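Local coordinates for protein glycosyl hydrolase (Streptomyces cattleya, PDB 7LR8) that probably hydrolyses the beta-1,4 linkage between mannose and N-acetylglucosamine as a glycosidase of N-glycan breakdown, at residues B[33-43]-B[76-87]. The protein carries 1 engineered substitution. Residues are numbered along the deposited sequence; the frame is centred on the assembly and turned at random.
Sequences FDLDAVRADLD and QLAALTDAAGER. With SO4 (sulfate ion), chain K; SO4 (sulfate ion), chain I.
The salt bridge from R87 to D43 is short and fairly straight: NE of R87 lies 2.7 Å from OD1 of D43, with an N-H...O angle of 155°. The oxygen sits close to the guanidinium plane, whereas the donor approaches from above the carboxylate plane. NH1 of R87 turns back along the chain, meeting the backbone O of A83 at 2.8 Å and OE1 of E86, while water 2 links NH2 to OD2 of D43. These bonds fix the guanidinium's rotation and present one face to R39, whose CG is 3.5 Å from NH2 of R87. In place of R87, a leucine would probably leave the D43 carboxylate without its charged mate and the A83 carbonyl without this side-chain donor. Deeper in, L42 reaches A84, CD1 to CB 4.0 Å, and also meets A83; V38 CG1 is 4.0 Å from L80 CG. L35 CD1 lies 4.2 Å from CB of both A79 and A83, one turn apart. At the far end F33 has CG anti to its backbone N (chi1 -170°), laying its ring alongside Q76, whose CB stands 3.7 Å from the ring centroid, a CH-pi contact over the face. The axes of segments 35-43 and 76-86 approach to 9.7 Å and cross at -34°, while L80 and A84 also pack on strands 52-55 and 90-94 respectively, as expected of neighbouring outer helices in a (beta/alpha)8 TIM barrel, the GH5 fold.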
ATOM      1  N   PHE B  33      15.692   8.642   4.138  1.00 22.48           N
ATOM      2  CA  PHE B  33      16.215   8.499   5.487  1.00 25.58           C
ATOM      3  C   PHE B  33      17.380   9.455   5.702  1.00 26.04           C
ATOM      4  O   PHE B  33      18.387   9.402   4.982  1.00 26.58           O
ATOM      5  CB  PHE B  33      16.628   7.056   5.749  1.00 19.08           C
ATOM      6  CG  PHE B  33      16.962   6.786   7.188  1.00 19.95           C
ATOM      7  CD1 PHE B  33      15.955   6.654   8.134  1.00 22.40           C
ATOM      8  CD2 PHE B  33      18.289   6.701   7.603  1.00 18.74           C
ATOM      9  CE1 PHE B  33      16.263   6.421   9.472  1.00 24.44           C
ATOM     10  CE2 PHE B  33      18.598   6.469   8.933  1.00 22.99           C
ATOM     11  CZ  PHE B  33      17.577   6.325   9.868  1.00 23.41           C
ATOM     12  N   ASP B  34      17.226  10.335   6.684  1.00 27.62           N
ATOM     13  CA  ASP B  34      18.168  11.403   6.995  1.00 25.28           C
ATOM     14  C   ASP B  34      18.534  11.220   8.460  1.00 29.02           C
ATOM     15  O   ASP B  34      17.756  11.598   9.343  1.00 25.65           O
ATOM     16  CB  ASP B  34      17.540  12.777   6.727  1.00 26.98           C
ATOM     17  CG  ASP B  34      18.511  13.935   6.943  1.00 36.40           C
ATOM     18  OD1 ASP B  34      19.420  13.832   7.791  1.00 36.77           O
ATOM     19  OD2 ASP B  34      18.351  14.969   6.264  1.00 37.87           O
ATOM     20  N   LEU B  35      19.714  10.644   8.717  1.00 26.43           N
ATOM     21  CA  LEU B  35      20.119  10.376  10.095  1.00 26.31           C
ATOM     22  C   LEU B  35      20.350  11.658  10.889  1.00 25.30           C
ATOM     23  O   LEU B  35      20.081  11.690  12.095  1.00 23.97           O
ATOM     24  CB  LEU B  35      21.371   9.498  10.105  1.00 27.88           C
ATOM     25  CG  LEU B  35      21.847   8.928  11.445  1.00 24.75           C
ATOM     26  CD1 LEU B  35      20.735   8.143  12.139  1.00 20.43           C
ATOM     27  CD2 LEU B  35      23.082   8.044  11.226  1.00 27.96           C
ATOM     28  N   ASP B  36      20.845  12.721  10.245  1.00 24.31           N
ATOM     29  CA  ASP B  36      21.058  13.975  10.962  1.00 25.80           C
ATOM     30  C   ASP B  36      19.736  14.584  11.411  1.00 23.28           C
ATOM     31  O   ASP B  36      19.662  15.193  12.488  1.00 24.28           O
ATOM     32  CB  ASP B  36      21.834  14.957  10.092  1.00 33.89           C
ATOM     33  CG  ASP B  36      23.301  14.589   9.982  1.00 38.20           C
ATOM     34  OD1 ASP B  36      23.829  13.984  10.936  1.00 37.76           O
ATOM     35  OD2 ASP B  36      23.917  14.890   8.940  1.00 44.36           O
ATOM     36  N   ALA B  37      18.683  14.435  10.594  1.00 25.00           N
ATOM     37  CA  ALA B  37      17.359  14.890  11.006  1.00 23.88           C
ATOM     38  C   ALA B  37      16.828  14.053  12.162  1.00 20.76           C
ATOM     39  O   ALA B  37      16.202  14.583  13.086  1.00 22.79           O
ATOM     40  CB  ALA B  37      16.390  14.854   9.821  1.00 23.09           C
ATOM     41  N   VAL B  38      17.079  12.745  12.133  1.00 20.47           N
ATOM     42  CA  VAL B  38      16.704  11.895  13.259  1.00 21.09           C
ATOM     43  C   VAL B  38      17.472  12.297  14.516  1.00 21.87           C
ATOM     44  O   VAL B  38      16.904  12.376  15.613  1.00 22.54           O
ATOM     45  CB  VAL B  38      16.938  10.419  12.889  1.00 20.75           C
ATOM     46  CG1 VAL B  38      16.894   9.543  14.124  1.00 24.97           C
ATOM     47  CG2 VAL B  38      15.906   9.976  11.850  1.00 23.52           C
ATOM     48  N   ARG B  39      18.771  12.572  14.376  1.00 22.68           N
ATOM     49  CA  ARG B  39      19.571  12.982  15.530  1.00 24.05           C
ATOM     50  C   ARG B  39      19.049  14.279  16.140  1.00 25.60           C
ATOM     51  O   ARG B  39      18.951  14.404  17.368  1.00 24.51           O
ATOM     52  CB  ARG B  39      21.031  13.139  15.116  1.00 23.09           C
ATOM     53  CG  ARG B  39      21.790  11.825  14.935  1.00 23.27           C
ATOM     54  CD  ARG B  39      23.047  12.073  14.108  1.00 29.67           C
ATOM     55  NE  ARG B  39      23.943  10.919  14.073  1.00 33.90           N
ATOM     56  CZ  ARG B  39      24.711  10.610  13.034  1.00 36.84           C
ATOM     57  NH1 ARG B  39      24.673  11.357  11.937  1.00 32.53           N
ATOM     58  NH2 ARG B  39      25.504   9.546  13.084  1.00 34.52           N
ATOM     59  N   ALA B  40      18.714  15.262  15.301  1.00 26.64           N
ATOM     60  CA  ALA B  40      18.183  16.521  15.821  1.00 25.56           C
ATOM     61  C   ALA B  40      16.838  16.304  16.507  1.00 21.29           C
ATOM     62  O   ALA B  40      16.563  16.907  17.551  1.00 24.02           O
ATOM     63  CB  ALA B  40      18.057  17.538  14.689  1.00 26.27           C
ATOM     64  N   ASP B  41      15.985  15.448  15.922  1.00 22.34           N
ATOM     65  CA  ASP B  41      14.731  15.062  16.565  1.00 21.92           C
ATOM     66  C   ASP B  41      14.983  14.474  17.945  1.00 23.98           C
ATOM     67  O   ASP B  41      14.374  14.898  18.940  1.00 21.75           O
ATOM     68  CB  ASP B  41      13.985  14.034  15.706  1.00 20.21           C
ATOM     69  CG  ASP B  41      13.247  14.650  14.522  1.00 21.30           C
ATOM     70  OD1 ASP B  41      13.187  15.894  14.404  1.00 21.86           O
ATOM     71  OD2 ASP B  41      12.706  13.856  13.717  1.00 22.37           O
ATOM     72  N   LEU B  42      15.874  13.480  18.020  1.00 23.71           N
ATOM     73  CA  LEU B  42      16.141  12.815  19.289  1.00 22.24           C
ATOM     74  C   LEU B  42      16.848  13.748  20.268  1.00 21.04           C
ATOM     75  O   LEU B  42      16.627  13.649  21.478  1.00 24.25           O
ATOM     76  CB  LEU B  42      16.944  11.531  19.047  1.00 21.46           C
ATOM     77  CG  LEU B  42      16.205  10.505  18.168  1.00 24.92           C
ATOM     78  CD1 LEU B  42      17.046   9.254  17.926  1.00 22.70           C
ATOM     79  CD2 LEU B  42      14.855  10.135  18.767  1.00 26.84           C
ATOM     80  N   ASP B  43      17.665  14.683  19.771  1.00 24.68           N
ATOM     81  CA  ASP B  43      18.226  15.710  20.646  1.00 24.67           C
ATOM     82  C   ASP B  43      17.125  16.455  21.388  1.00 23.53           C
ATOM     83  O   ASP B  43      17.227  16.705  22.595  1.00 26.12           O
ATOM     84  CB  ASP B  43      19.054  16.713  19.844  1.00 25.63           C
ATOM     85  CG  ASP B  43      20.416  16.201  19.491  1.00 33.33           C
ATOM     86  OD1 ASP B  43      20.848  15.173  20.054  1.00 31.51           O
ATOM     87  OD2 ASP B  43      21.061  16.851  18.647  1.00 34.24           O
ATOM     88  N   GLN B  76      18.876   1.005   8.449  1.00 19.29           N
ATOM     89  CA  GLN B  76      18.407   2.326   8.866  1.00 20.27           C
ATOM     90  C   GLN B  76      17.782   2.261  10.253  1.00 19.77           C
ATOM     91  O   GLN B  76      18.014   3.137  11.093  1.00 21.36           O
ATOM     92  CB  GLN B  76      17.405   2.881   7.844  1.00 18.57           C
ATOM     93  CG  GLN B  76      18.029   3.224   6.480  1.00 16.78           C
ATOM     94  CD  GLN B  76      16.981   3.341   5.376  1.00 19.66           C
ATOM     95  OE1 GLN B  76      15.835   2.925   5.552  1.00 21.93           O
ATOM     96  NE2 GLN B  76      17.370   3.917   4.239  1.00 25.44           N
ATOM     97  N   LEU B  77      17.009   1.206  10.519  1.00 18.31           N
ATOM     98  CA  LEU B  77      16.427   1.028  11.847  1.00 19.19           C
ATOM     99  C   LEU B  77      17.512   0.864  12.908  1.00 22.13           C
ATOM    100  O   LEU B  77      17.391   1.405  14.018  1.00 20.51           O
ATOM    101  CB  LEU B  77      15.488  -0.180  11.841  1.00 18.95           C
ATOM    102  CG  LEU B  77      14.794  -0.526  13.161  1.00 21.10           C
ATOM    103  CD1 LEU B  77      13.909   0.640  13.651  1.00 20.45           C
ATOM    104  CD2 LEU B  77      13.985  -1.803  13.023  1.00 19.76           C
ATOM    105  N   ALA B  78      18.584   0.135  12.583  1.00 20.47           N
ATOM    106  CA  ALA B  78      19.698   0.008  13.522  1.00 18.59           C
ATOM    107  C   ALA B  78      20.386   1.351  13.740  1.00 21.27           C
ATOM    108  O   ALA B  78      20.770   1.680  14.869  1.00 24.32           O
ATOM    109  CB  ALA B  78      20.701  -1.042  13.022  1.00 20.60           C
ATOM    110  N   ALA B  79      20.548   2.140  12.672  1.00 23.55           N
ATOM    111  CA  ALA B  79      21.173   3.455  12.808  1.00 23.38           C
ATOM    112  C   ALA B  79      20.321   4.372  13.674  1.00 20.68           C
ATOM    113  O   ALA B  79      20.853   5.136  14.492  1.00 21.36           O
ATOM    114  CB  ALA B  79      21.401   4.080  11.431  1.00 23.86           C
ATOM    115  N   LEU B  80      19.004   4.304  13.513  1.00 20.96           N
ATOM    116  CA  LEU B  80      18.115   5.049  14.396  1.00 17.72           C
ATOM    117  C   LEU B  80      18.263   4.576  15.833  1.00 22.61           C
ATOM    118  O   LEU B  80      18.273   5.387  16.766  1.00 20.50           O
ATOM    119  CB  LEU B  80      16.673   4.895  13.917  1.00 20.01           C
ATOM    120  CG  LEU B  80      15.576   5.752  14.546  1.00 24.39           C
ATOM    121  CD1 LEU B  80      14.383   5.746  13.595  1.00 22.66           C
ATOM    122  CD2 LEU B  80      15.157   5.257  15.919  1.00 26.24           C
ATOM    123  N   THR B  81      18.364   3.263  16.031  1.00 19.84           N
ATOM    124  CA  THR B  81      18.477   2.737  17.386  1.00 18.88           C
ATOM    125  C   THR B  81      19.785   3.179  18.031  1.00 22.56           C
ATOM    126  O   THR B  81      19.825   3.504  19.230  1.00 23.74           O
ATOM    127  CB  THR B  81      18.350   1.206  17.338  1.00 19.47           C
ATOM    128  OG1 THR B  81      17.063   0.866  16.796  1.00 21.78           O
ATOM    129  CG2 THR B  81      18.476   0.613  18.732  1.00 22.75           C
ATOM    130  N   ASP B  82      20.861   3.248  17.243  1.00 22.16           N
ATOM    131  CA  ASP B  82      22.129   3.720  17.777  1.00 20.99           C
ATOM    132  C   ASP B  82      22.067   5.205  18.107  1.00 23.38           C
ATOM    133  O   ASP B  82      22.594   5.639  19.139  1.00 26.24           O
ATOM    134  CB  ASP B  82      23.256   3.445  16.782  1.00 24.98           C
ATOM    135  CG  ASP B  82      23.621   1.979  16.701  1.00 30.02           C
ATOM    136  OD1 ASP B  82      23.280   1.224  17.636  1.00 27.00           O
ATOM    137  OD2 ASP B  82      24.247   1.592  15.690  1.00 31.45           O
ATOM    138  N   ALA B  83      21.439   6.004  17.239  1.00 20.53           N
ATOM    139  CA  ALA B  83      21.300   7.428  17.539  1.00 23.41           C
ATOM    140  C   ALA B  83      20.519   7.633  18.831  1.00 26.67           C
ATOM    141  O   ALA B  83      20.841   8.523  19.637  1.00 24.99           O
ATOM    142  CB  ALA B  83      20.620   8.149  16.369  1.00 24.89           C
ATOM    143  N   ALA B  84      19.507   6.797  19.065  1.00 23.02           N
ATOM    144  CA  ALA B  84      18.748   6.896  20.305  1.00 20.72           C
ATOM    145  C   ALA B  84      19.605   6.511  21.503  1.00 25.59           C
ATOM    146  O   ALA B  84      19.641   7.236  22.500  1.00 22.99           O
ATOM    147  CB  ALA B  84      17.496   6.020  20.222  1.00 20.03           C
ATOM    148  N   GLY B  85      20.326   5.385  21.416  1.00 24.96           N
ATOM    149  CA  GLY B  85      21.135   4.953  22.554  1.00 26.61           C
ATOM    150  C   GLY B  85      22.183   5.969  22.973  1.00 27.50           C
ATOM    151  O   GLY B  85      22.443   6.150  24.170  1.00 27.49           O
ATOM    152  N   GLU B  86      22.810   6.634  21.997  1.00 28.63           N
ATOM    153  CA  GLU B  86      23.789   7.675  22.308  1.00 32.67           C
ATOM    154  C   GLU B  86      23.194   8.753  23.194  1.00 30.56           C
ATOM    155  O   GLU B  86      23.897   9.349  24.017  1.00 30.77           O
ATOM    156  CB  GLU B  86      24.308   8.328  21.033  1.00 34.29           C
ATOM    157  CG  GLU B  86      25.136   7.450  20.182  1.00 37.47           C
ATOM    158  CD  GLU B  86      25.565   8.148  18.925  1.00 45.17           C
ATOM    159  OE1 GLU B  86      24.856   9.072  18.467  1.00 37.35           O
ATOM    160  OE2 GLU B  86      26.611   7.757  18.388  1.00 52.32           O
ATOM    161  N   ARG B  87      21.916   9.051  22.999  1.00 24.29           N
ATOM    162  CA  ARG B  87      21.209  10.097  23.718  1.00 24.14           C
ATOM    163  C   ARG B  87      20.498   9.566  24.951  1.00 28.69           C
ATOM    164  O   ARG B  87      19.673  10.276  25.534  1.00 27.86           O
ATOM    165  CB  ARG B  87      20.225  10.792  22.771  1.00 26.06           C
ATOM    166  CG  ARG B  87      20.957  11.632  21.729  1.00 25.89           C
ATOM    167  CD  ARG B  87      20.265  11.753  20.363  1.00 23.08           C
ATOM    168  NE  ARG B  87      21.133  12.552  19.502  1.00 25.93           N
ATOM    169  CZ  ARG B  87      22.136  12.055  18.791  1.00 27.24           C
ATOM    170  NH1 ARG B  87      22.373  10.750  18.797  1.00 23.43           N
ATOM    171  NH2 ARG B  87      22.898  12.861  18.067  1.00 29.57           N
TER
HETATM  172  S   SO4 K 606      21.015   5.010   3.812  1.00100.55           S
HETATM  173  O1  SO4 K 606      20.934   3.579   3.532  1.00 97.44           O
HETATM  174  O2  SO4 K 606      22.294   5.302   4.454  1.00105.33           O
HETATM  175  O3  SO4 K 606      20.915   5.759   2.563  1.00102.78           O
HETATM  176  O4  SO4 K 606      19.930   5.405   4.704  1.00 99.73           O
HETATM  177  S   SO4 I 604      28.127  10.084  10.466  1.00 65.11           S
HETATM  178  O1  SO4 I 604      28.424   9.715   9.084  1.00 71.49           O
HETATM  179  O2  SO4 I 604      29.302   9.836  11.297  1.00 68.19           O
HETATM  180  O3  SO4 I 604      27.777  11.500  10.529  1.00 69.30           O
HETATM  181  O4  SO4 I 604      27.004   9.284  10.948  1.00 62.47           O
HETATM  182  O   HOH W   1      24.318   8.422  15.661  1.00 37.52           O
HETATM  183  O   HOH W   2      22.672  15.766  17.109  1.00 49.62           O